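Local atomic coordinates of SUMO-1 cysteine protease S273R (African swine fever virus pig/Kenya/KEN-50/1950, PDB entry 6LJ9), a protein that probably cleaves the viral polyproteins pp220 and pp62 into core-shell proteins as a cysteine protease, and probably also cuts host proteins to blunt innate immunity. Residues 131-136 with 209-214; 95-100 with 105-110; 183-188 with 195-200. One frame throughout, in Å; residues are numbered along the deposited sequence.

In the fold
Two of the three contacts pack helices on one mixed sheet of a SUMO-protease-like catalytic domain; the third is at the surface. Interaction 2 lays helix 90-103 against the edge strand 107-109, while interaction 3 sets helix 195-208 on strand 181-186 of the same sheet; their centres lie about 20 Å apart. Interaction 1 is a surface contact between the end of helix 129-134 and the loop that leaves helix 195-208, its centre about 19 Å from each of the others. Val-132 CG1 packs on Phe-108 CB at 3.8 Å, joining interactions 1 and 2. Interaction 3 holds Asn-187, an inferred active-site residue, and the side chain of Tyr-185 is about 6 Å from that of His-168, inferred likewise.

Interaction 1. Residues 131-136 with 209-214; sequences KVYKGE and LKIHHT
Ile-211 reaches Tyr-133 with the very end of its side chain, and this is the compact half of the contact. Its CD1 methyl lies 3.9 Å from CD2 of the tyrosine and nearly as close to CG and CB, so a single methyl sits obliquely at the root of the ring and well away from the phenol oxygen. The tyrosine ring is swung out by a first torsion that sets CG anti to the backbone N (chi1 -172°), and it also meets the ring of Trp-181, which in turn stacks on His-212. The helix that carries Tyr-133 finishes here in a Schellman motif: Gly-135, with positive phi, turns the chain, and Glu-136 N is bonded to Lys-131 O at 2.7 Å. The contact thus joins the C-terminal end of helix 129-134 to the loop between helix 195-208 and strand 215-220. On the exposed flank the packing is thinner. Lys-134 runs past Ile-211 in the opposite direction, bends at its last torsion (chi4 57°), and brings NZ to 4.0 Å from CG2, an ammonium beside a methyl with no hydrogen bond spanning the two segments. Asn-246 of the second subunit packs on Tyr-133.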
loop_
_atom_site.group_PDB
_atom_site.type_symbol
_atom_site.label_atom_id
_atom_site.label_comp_id
_atom_site.label_asym_id
_atom_site.label_seq_id
_atom_site.Cartn_x
_atom_site.Cartn_y
_atom_site.Cartn_z
ATOM N N LYS B 131 8.416 -0.701 17.071
ATOM C CA LYS B 131 9.530 -0.548 16.141
ATOM C C LYS B 131 9.159 -1.050 14.750
ATOM O O LYS B 131 9.690 -0.556 13.749
ATOM C CB LYS B 131 10.766 -1.282 16.665
ATOM C CG LYS B 131 11.233 -0.836 18.046
ATOM C CD LYS B 131 12.404 -1.680 18.535
ATOM C CE LYS B 131 13.739 -1.143 18.051
ATOM N NZ LYS B 131 14.154 0.054 18.833
ATOM N N VAL B 132 8.250 -2.024 14.668
ATOM C CA VAL B 132 7.735 -2.459 13.371
ATOM C C VAL B 132 6.974 -1.323 12.703
ATOM O O VAL B 132 7.149 -1.046 11.510
ATOM C CB VAL B 132 6.850 -3.708 13.535
ATOM C CG1 VAL B 132 6.123 -4.024 12.236
ATOM C CG2 VAL B 132 7.686 -4.891 13.973
ATOM N N TYR B 133 6.119 -0.641 13.469
ATOM C CA TYR B 133 5.341 0.461 12.918
ATOM C C TYR B 133 6.237 1.630 12.527
ATOM O O TYR B 133 5.993 2.296 11.513
ATOM C CB TYR B 133 4.285 0.904 13.930
ATOM C CG TYR B 133 3.291 1.906 13.394
ATOM C CD1 TYR B 133 2.126 1.488 12.762
ATOM C CD2 TYR B 133 3.513 3.271 13.525
ATOM C CE1 TYR B 133 1.214 2.403 12.273
ATOM C CE2 TYR B 133 2.608 4.190 13.038
ATOM C CZ TYR B 133 1.461 3.753 12.414
ATOM O OH TYR B 133 0.562 4.675 11.931
ATOM N N LYS B 134 7.281 1.892 13.313
ATOM C CA LYS B 134 8.181 3.007 13.047
ATOM C C LYS B 134 9.209 2.703 11.966
ATOM O O LYS B 134 9.897 3.624 11.514
ATOM C CB LYS B 134 8.901 3.416 14.334
ATOM C CG LYS B 134 8.039 4.196 15.312
ATOM C CD LYS B 134 8.838 4.593 16.542
ATOM C CE LYS B 134 8.314 5.882 17.152
ATOM N NZ LYS B 134 6.873 5.788 17.506
ATOM N N GLY B 135 9.330 1.450 11.543
ATOM C CA GLY B 135 10.316 1.092 10.543
ATOM C C GLY B 135 11.707 0.876 11.093
ATOM O O GLY B 135 12.689 1.306 10.474
ATOM N N GLU B 136 11.821 0.218 12.247
ATOM C CA GLU B 136 13.109 0.004 12.890
ATOM C C GLU B 136 13.379 -1.468 13.177
ATOM O O GLU B 136 14.302 -1.779 13.938
ATOM C CB GLU B 136 13.195 0.824 14.184
ATOM C CG GLU B 136 12.932 2.313 13.989
ATOM C CD GLU B 136 12.930 3.086 15.294
ATOM O OE1 GLU B 136 13.065 2.451 16.361
ATOM O OE2 GLU B 136 12.793 4.327 15.254
ATOM N N LEU B 209 -0.564 0.280 22.554
ATOM C CA LEU B 209 -1.285 1.303 23.303
ATOM C C LEU B 209 -0.418 2.512 23.630
ATOM O O LEU B 209 -0.951 3.519 24.111
ATOM C CB LEU B 209 -1.853 0.713 24.595
ATOM C CG LEU B 209 -3.194 -0.014 24.482
ATOM C CD1 LEU B 209 -3.577 -0.640 25.813
ATOM C CD2 LEU B 209 -4.278 0.940 24.005
ATOM N N LYS B 210 0.894 2.435 23.391
ATOM C CA LYS B 210 1.779 3.575 23.597
ATOM C C LYS B 210 1.775 4.539 22.416
ATOM O O LYS B 210 2.131 5.710 22.590
ATOM C CB LYS B 210 3.210 3.092 23.864
ATOM C CG LYS B 210 3.371 2.225 25.114
ATOM C CD LYS B 210 4.828 1.838 25.320
ATOM C CE LYS B 210 5.333 0.985 24.156
ATOM N NZ LYS B 210 6.807 0.827 24.145
ATOM N N ILE B 211 1.383 4.082 21.226
ATOM C CA ILE B 211 1.345 4.924 20.037
ATOM C C ILE B 211 -0.043 5.017 19.425
ATOM O O ILE B 211 -0.220 5.731 18.432
ATOM C CB ILE B 211 2.360 4.448 18.976
ATOM C CG1 ILE B 211 1.973 3.066 18.451
ATOM C CG2 ILE B 211 3.767 4.419 19.553
ATOM C CD1 ILE B 211 2.864 2.576 17.334
ATOM N N HIS B 212 -1.033 4.317 19.976
ATOM C CA HIS B 212 -2.399 4.397 19.478
ATOM C C HIS B 212 -3.362 4.243 20.645
ATOM O O HIS B 212 -3.011 3.710 21.700
ATOM C CB HIS B 212 -2.681 3.336 18.405
ATOM C CG HIS B 212 -3.920 3.601 17.606
ATOM N ND1 HIS B 212 -4.106 4.761 16.885
ATOM C CD2 HIS B 212 -5.034 2.856 17.412
ATOM C CE1 HIS B 212 -5.281 4.719 16.282
ATOM N NE2 HIS B 212 -5.864 3.573 16.585
ATOM N N HIS B 213 -4.591 4.709 20.434
ATOM C CA HIS B 213 -5.575 4.787 21.504
ATOM C C HIS B 213 -6.540 3.610 21.540
ATOM O O HIS B 213 -7.104 3.328 22.603
ATOM C CB HIS B 213 -6.370 6.093 21.383
ATOM C CG HIS B 213 -6.951 6.326 20.023
ATOM N ND1 HIS B 213 -8.047 5.633 19.554
ATOM C CD2 HIS B 213 -6.590 7.175 19.032
ATOM C CE1 HIS B 213 -8.336 6.046 18.333
ATOM N NE2 HIS B 213 -7.467 6.980 17.992
ATOM N N THR B 214 -6.741 2.913 20.422
ATOM C CA THR B 214 -7.696 1.810 20.350
ATOM C C THR B 214 -6.989 0.579 19.801
ATOM O O THR B 214 -6.667 0.523 18.609
ATOM C CB THR B 214 -8.897 2.177 19.479
ATOM O OG1 THR B 214 -9.404 3.454 19.880
ATOM C CG2 THR B 214 -9.995 1.135 19.628
#

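Interaction 2. Residues 95-100 with 105-110; sequences ETLQRW and TKFFNC
Leu-97 and Asn-109 meet at the centre of this contact, where CB of the leucine and CB of the asparagine are 3.9 Å apart. The carbonyl oxygen of Leu-97 approaches the same Asn-109 CB from another direction, at 3.7 Å, and also faces the edge of the Phe-107 ring, near its plane, 3.9 Å from CE2. On one flank the aliphatic part of Gln-98 supplies the surface: its CG comes within 3.6 Å of Asn-109 ND2, and the two side chains cross with their amide planes 64° apart. Toward Phe-107, Leu-97 CD2 and Trp-100 CB touch the ring more loosely, at CZ and CE2. The ring reaches the helix because its CG stands anti to the backbone N (chi1 168°). The axes of helix segment 95-100 and strand 107-109 run nearly antiparallel, at 158° with a closest approach of 8.1 Å, the chain turning back within a few residues into this outermost strand of the sheet. Further out, helix 232-244, which begins at Cys-232, the inferred nucleophile, covers the apolar side: Leu-237 packs on Leu-97 and Trp-100, and Leu-244 on Phe-107. Strand 107-109 pairs with strand 152-158, and Cys-110 is tied to Cys-155 by a disulfide. Both polar atoms of the Asn-109 amide are bonded, OD1 to Gln-139 NE2 and ND2 to Tyr-140 O. With no hydrogen bond between them, the two segments are joined by packing alone, and the polar hold on the buried amide comes from the hairpin of strands 139-141 and 144-146, not from the helix.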
loop_
_atom_site.group_PDB
_atom_site.type_symbol
_atom_site.label_atom_id
_atom_site.label_comp_id
_atom_site.label_asym_id
_atom_site.label_seq_id
_atom_site.Cartn_x
_atom_site.Cartn_y
_atom_site.Cartn_z
ATOM N N GLU B 95 8.771 -18.693 2.640
ATOM C CA GLU B 95 9.056 -18.194 1.302
ATOM C C GLU B 95 7.835 -17.567 0.642
ATOM O O GLU B 95 7.992 -16.769 -0.288
ATOM C CB GLU B 95 9.609 -19.329 0.440
ATOM C CG GLU B 95 10.916 -19.900 0.968
ATOM C CD GLU B 95 11.270 -21.231 0.338
ATOM O OE1 GLU B 95 10.612 -21.614 -0.651
ATOM O OE2 GLU B 95 12.204 -21.896 0.835
ATOM N N THR B 96 6.627 -17.904 1.099
ATOM C CA THR B 96 5.429 -17.260 0.571
ATOM C C THR B 96 5.245 -15.869 1.168
ATOM O O THR B 96 4.970 -14.906 0.442
ATOM C CB THR B 96 4.198 -18.129 0.843
ATOM O OG1 THR B 96 4.295 -19.348 0.096
ATOM C CG2 THR B 96 2.922 -17.396 0.445
ATOM N N LEU B 97 5.400 -15.746 2.489
ATOM C CA LEU B 97 5.246 -14.447 3.137
ATOM C C LEU B 97 6.360 -13.487 2.741
ATOM O O LEU B 97 6.142 -12.270 2.699
ATOM C CB LEU B 97 5.203 -14.616 4.656
ATOM C CG LEU B 97 4.034 -15.440 5.202
ATOM C CD1 LEU B 97 4.061 -15.456 6.721
ATOM C CD2 LEU B 97 2.709 -14.896 4.691
ATOM N N GLN B 98 7.554 -14.010 2.449
ATOM C CA GLN B 98 8.626 -13.161 1.942
ATOM C C GLN B 98 8.287 -12.581 0.574
ATOM O O GLN B 98 8.710 -11.465 0.255
ATOM C CB GLN B 98 9.935 -13.948 1.875
ATOM C CG GLN B 98 10.592 -14.185 3.224
ATOM C CD GLN B 98 11.806 -15.087 3.127
ATOM O OE1 GLN B 98 11.821 -16.046 2.356
ATOM N NE2 GLN B 98 12.836 -14.780 3.907
ATOM N N ARG B 99 7.528 -13.314 -0.245
ATOM C CA ARG B 99 7.143 -12.797 -1.555
ATOM C C ARG B 99 6.017 -11.775 -1.446
ATOM O O ARG B 99 5.980 -10.804 -2.212
ATOM C CB ARG B 99 6.730 -13.944 -2.477
ATOM C CG ARG B 99 7.899 -14.706 -3.081
ATOM C CD ARG B 99 7.439 -15.973 -3.787
ATOM N NE ARG B 99 8.515 -16.572 -4.571
ATOM C CZ ARG B 99 9.476 -17.336 -4.062
ATOM N NH1 ARG B 99 9.501 -17.597 -2.762
ATOM N NH2 ARG B 99 10.416 -17.836 -4.853
ATOM N N TRP B 100 5.089 -11.976 -0.507
ATOM C CA TRP B 100 4.010 -11.012 -0.321
ATOM C C TRP B 100 4.534 -9.682 0.204
ATOM O O TRP B 100 3.941 -8.632 -0.070
ATOM C CB TRP B 100 2.954 -11.578 0.626
ATOM C CG TRP B 100 2.180 -12.723 0.050
ATOM C CD1 TRP B 100 2.250 -13.202 -1.227
ATOM C CD2 TRP B 100 1.216 -13.534 0.730
ATOM N NE1 TRP B 100 1.390 -14.262 -1.382
ATOM C CE2 TRP B 100 0.743 -14.485 -0.195
ATOM C CE3 TRP B 100 0.708 -13.548 2.033
ATOM C CZ2 TRP B 100 -0.214 -15.441 0.141
ATOM C CZ3 TRP B 100 -0.242 -14.498 2.364
ATOM C CH2 TRP B 100 -0.693 -15.431 1.422
ATOM N N THR B 105 4.141 -3.445 0.476
ATOM C CA THR B 105 5.353 -2.819 0.990
ATOM C C THR B 105 5.209 -2.285 2.410
ATOM O O THR B 105 6.204 -1.826 2.981
ATOM C CB THR B 105 5.792 -1.685 0.060
ATOM O OG1 THR B 105 4.761 -0.691 -0.004
ATOM C CG2 THR B 105 6.058 -2.221 -1.340
ATOM N N LYS B 106 4.008 -2.317 2.989
ATOM C CA LYS B 106 3.808 -1.969 4.392
ATOM C C LYS B 106 3.473 -3.193 5.236
ATOM O O LYS B 106 2.853 -3.063 6.296
ATOM C CB LYS B 106 2.715 -0.907 4.533
ATOM C CG LYS B 106 3.075 0.443 3.930
ATOM C CD LYS B 106 2.115 1.531 4.391
ATOM C CE LYS B 106 2.476 2.883 3.793
ATOM N NZ LYS B 106 2.290 2.914 2.316
ATOM N N PHE B 107 3.872 -4.377 4.783
ATOM C CA PHE B 107 3.574 -5.634 5.454
ATOM C C PHE B 107 4.853 -6.213 6.042
ATOM O O PHE B 107 5.866 -6.331 5.343
ATOM C CB PHE B 107 2.936 -6.625 4.478
ATOM C CG PHE B 107 2.851 -8.028 5.003
ATOM C CD1 PHE B 107 2.020 -8.335 6.066
ATOM C CD2 PHE B 107 3.594 -9.045 4.422
ATOM C CE1 PHE B 107 1.937 -9.626 6.550
ATOM C CE2 PHE B 107 3.515 -10.338 4.901
ATOM C CZ PHE B 107 2.686 -10.630 5.965
ATOM N N PHE B 108 4.805 -6.569 7.323
ATOM C CA PHE B 108 5.950 -7.135 8.027
ATOM C C PHE B 108 5.749 -8.643 8.134
ATOM O O PHE B 108 4.811 -9.106 8.790
ATOM C CB PHE B 108 6.111 -6.501 9.408
ATOM C CG PHE B 108 7.398 -6.864 10.097
ATOM C CD1 PHE B 108 7.513 -8.048 10.806
ATOM C CD2 PHE B 108 8.493 -6.016 10.040
ATOM C CE1 PHE B 108 8.693 -8.385 11.441
ATOM C CE2 PHE B 108 9.678 -6.346 10.676
ATOM C CZ PHE B 108 9.777 -7.534 11.376
ATOM N N ASN B 109 6.629 -9.404 7.490
ATOM C CA ASN B 109 6.582 -10.856 7.551
ATOM C C ASN B 109 7.518 -11.337 8.653
ATOM O O ASN B 109 8.688 -10.946 8.694
ATOM C CB ASN B 109 6.965 -11.465 6.202
ATOM C CG ASN B 109 8.284 -10.937 5.682
ATOM O OD1 ASN B 109 8.414 -9.753 5.375
ATOM N ND2 ASN B 109 9.275 -11.816 5.579
ATOM N N CYS B 110 6.999 -12.170 9.549
ATOM C CA CYS B 110 7.783 -12.591 10.700
ATOM C C CYS B 110 8.939 -13.482 10.245
ATOM O O CYS B 110 8.797 -14.229 9.271
ATOM C CB CYS B 110 6.899 -13.339 11.699
ATOM S SG CYS B 110 6.148 -14.841 11.053
#

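Interaction 3. Residues 183-188 with 195-200; sequences IEYFNS and GPVIRW
Strand 181-186 and the first turns of helix 195-208 keep their backbones well apart, the nearest CA pair being Tyr-185 and Val-197 at 8.5 Å, so side chains alone bridge the gap. Tyr-185 and Val-197 do most of the work. The CG1 methyl of the valine comes to 3.6 Å from Tyr-185 CD2 and 3.9 Å from Tyr-185 CE2, approaching the CD2-CE2 bond of the ring obliquely, while the two side chains cross at about a right angle. Both residues aim these groups across the gap by the same choice of torsion: Tyr-185 CG and Val-197 CG1 are each anti to their backbone N (chi1 172° and 176°). One turn along the helix, Trp-200 brings the six-membered part of its indole to Ile-183, where CZ3 lies 4.2 Å from CG2. Met-201 packs on Ile-183 and Tyr-185, extending this apolar layer along the helix. Strand, helix and the following strand 215-220 form a beta-alpha-beta unit, in which Ile-183 and Tyr-185 are hydrogen-bonded through their backbones to the parallel neighbour. The strand then leads to Asn-187, inferred to be an active-site residue together with His-168 and Cys-232. Its OD1 accepts hydrogen bonds from His-168 NE2 and from the backbone N of Ala-189, while ND2 makes a weak hydrogen bond to Tyr-185 OH at 3.4 Å. Tyr-185 therefore has two characters: CD2 and CE2 lie against the valine methyl, and the hydroxyl is only weakly bonded to the asparagine. Apolar contact with the helix, together with Pro-193 and Val-170, packs round a ring whose hydroxyl probably adds only a little to the hold that His-168 and Ala-189 already have on the Asn-187 amide.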
loop_
_atom_site.group_PDB
_atom_site.type_symbol
_atom_site.label_atom_id
_atom_site.label_comp_id
_atom_site.label_asym_id
_atom_site.label_seq_id
_atom_site.Cartn_x
_atom_site.Cartn_y
_atom_site.Cartn_z
ATOM N N ILE B 183 -5.287 -7.100 17.068
ATOM C CA ILE B 183 -4.387 -8.245 17.099
ATOM C C ILE B 183 -5.253 -9.487 16.955
ATOM O O ILE B 183 -6.103 -9.761 17.810
ATOM C CB ILE B 183 -3.560 -8.279 18.392
ATOM C CG1 ILE B 183 -2.791 -6.966 18.558
ATOM C CG2 ILE B 183 -2.604 -9.458 18.383
ATOM C CD1 ILE B 183 -2.300 -6.722 19.965
ATOM N N GLU B 184 -5.054 -10.228 15.869
ATOM C CA GLU B 184 -5.985 -11.269 15.457
ATOM C C GLU B 184 -5.318 -12.637 15.495
ATOM O O GLU B 184 -4.170 -12.793 15.067
ATOM C CB GLU B 184 -6.521 -10.982 14.052
ATOM C CG GLU B 184 -7.050 -9.565 13.885
ATOM C CD GLU B 184 -7.261 -9.188 12.433
ATOM O OE1 GLU B 184 -7.248 -10.093 11.574
ATOM O OE2 GLU B 184 -7.436 -7.984 12.151
ATOM N N TYR B 185 -6.051 -13.620 16.013
ATOM C CA TYR B 185 -5.639 -15.018 16.021
ATOM C C TYR B 185 -6.711 -15.827 15.309
ATOM O O TYR B 185 -7.857 -15.881 15.769
ATOM C CB TYR B 185 -5.431 -15.526 17.451
ATOM C CG TYR B 185 -5.193 -17.020 17.560
ATOM C CD1 TYR B 185 -6.256 -17.905 17.695
ATOM C CD2 TYR B 185 -3.907 -17.543 17.537
ATOM C CE1 TYR B 185 -6.047 -19.266 17.799
ATOM C CE2 TYR B 185 -3.688 -18.906 17.641
ATOM C CZ TYR B 185 -4.764 -19.763 17.770
ATOM O OH TYR B 185 -4.564 -21.121 17.874
ATOM N N PHE B 186 -6.345 -16.451 14.193
ATOM C CA PHE B 186 -7.279 -17.229 13.388
ATOM C C PHE B 186 -6.916 -18.705 13.473
ATOM O O PHE B 186 -5.794 -19.094 13.136
ATOM C CB PHE B 186 -7.276 -16.760 11.933
ATOM C CG PHE B 186 -8.102 -17.621 11.023
ATOM C CD1 PHE B 186 -9.484 -17.636 11.126
ATOM C CD2 PHE B 186 -7.499 -18.418 10.064
ATOM C CE1 PHE B 186 -10.247 -18.430 10.291
ATOM C CE2 PHE B 186 -8.255 -19.213 9.225
ATOM C CZ PHE B 186 -9.632 -19.219 9.339
ATOM N N ASN B 187 -7.869 -19.519 13.928
ATOM C CA ASN B 187 -7.742 -20.973 13.955
ATOM C C ASN B 187 -8.873 -21.541 13.109
ATOM O O ASN B 187 -10.049 -21.396 13.460
ATOM C CB ASN B 187 -7.796 -21.509 15.387
ATOM C CG ASN B 187 -7.400 -22.977 15.484
ATOM O OD1 ASN B 187 -7.675 -23.774 14.586
ATOM N ND2 ASN B 187 -6.750 -23.338 16.585
ATOM N N SER B 188 -8.519 -22.188 11.996
ATOM C CA SER B 188 -9.533 -22.730 11.099
ATOM C C SER B 188 -10.353 -23.836 11.750
ATOM O O SER B 188 -11.460 -24.128 11.285
ATOM C CB SER B 188 -8.880 -23.258 9.822
ATOM O OG SER B 188 -7.965 -24.299 10.111
ATOM N N GLY B 195 -2.391 -20.519 25.918
ATOM C CA GLY B 195 -1.966 -19.541 26.895
ATOM C C GLY B 195 -0.816 -18.659 26.444
ATOM O O GLY B 195 -0.894 -17.428 26.515
ATOM N N PRO B 196 0.285 -19.269 25.990
ATOM C CA PRO B 196 1.404 -18.454 25.487
ATOM C C PRO B 196 1.015 -17.505 24.367
ATOM O O PRO B 196 1.548 -16.392 24.296
ATOM C CB PRO B 196 2.415 -19.510 25.023
ATOM C CG PRO B 196 2.143 -20.678 25.900
ATOM C CD PRO B 196 0.659 -20.690 26.124
ATOM N N VAL B 197 0.095 -17.906 23.488
ATOM C CA VAL B 197 -0.363 -16.997 22.443
ATOM C C VAL B 197 -1.103 -15.814 23.054
ATOM O O VAL B 197 -0.952 -14.669 22.605
ATOM C CB VAL B 197 -1.234 -17.751 21.420
ATOM C CG1 VAL B 197 -1.800 -16.788 20.387
ATOM C CG2 VAL B 197 -0.419 -18.842 20.739
ATOM N N ILE B 198 -1.896 -16.064 24.099
ATOM C CA ILE B 198 -2.623 -14.985 24.765
ATOM C C ILE B 198 -1.652 -13.976 25.370
ATOM O O ILE B 198 -1.840 -12.760 25.243
ATOM C CB ILE B 198 -3.581 -15.562 25.825
ATOM C CG1 ILE B 198 -4.662 -16.419 25.161
ATOM C CG2 ILE B 198 -4.214 -14.446 26.644
ATOM C CD1 ILE B 198 -5.637 -15.630 24.311
ATOM N N ARG B 199 -0.598 -14.462 26.031
ATOM C CA ARG B 199 0.384 -13.555 26.623
ATOM C C ARG B 199 1.056 -12.699 25.557
ATOM O O ARG B 199 1.292 -11.502 25.766
ATOM C CB ARG B 199 1.436 -14.341 27.404
ATOM C CG ARG B 199 0.876 -15.328 28.411
ATOM C CD ARG B 199 1.986 -16.212 28.945
ATOM N NE ARG B 199 1.496 -17.529 29.335
ATOM C CZ ARG B 199 2.270 -18.600 29.472
ATOM N NH1 ARG B 199 3.573 -18.510 29.244
ATOM N NH2 ARG B 199 1.741 -19.761 29.830
ATOM N N TRP B 200 1.373 -13.299 24.407
ATOM C CA TRP B 200 2.003 -12.549 23.325
ATOM C C TRP B 200 1.067 -11.476 22.778
ATOM O O TRP B 200 1.492 -10.339 22.542
ATOM C CB TRP B 200 2.442 -13.499 22.211
ATOM C CG TRP B 200 3.184 -12.818 21.102
ATOM C CD1 TRP B 200 4.534 -12.646 21.005
ATOM C CD2 TRP B 200 2.618 -12.216 19.932
ATOM N NE1 TRP B 200 4.845 -11.975 19.847
ATOM C CE2 TRP B 200 3.685 -11.699 19.171
ATOM C CE3 TRP B 200 1.313 -12.064 19.454
ATOM C CZ2 TRP B 200 3.487 -11.041 17.958
ATOM C CZ3 TRP B 200 1.118 -11.410 18.250
ATOM C CH2 TRP B 200 2.200 -10.907 17.516
#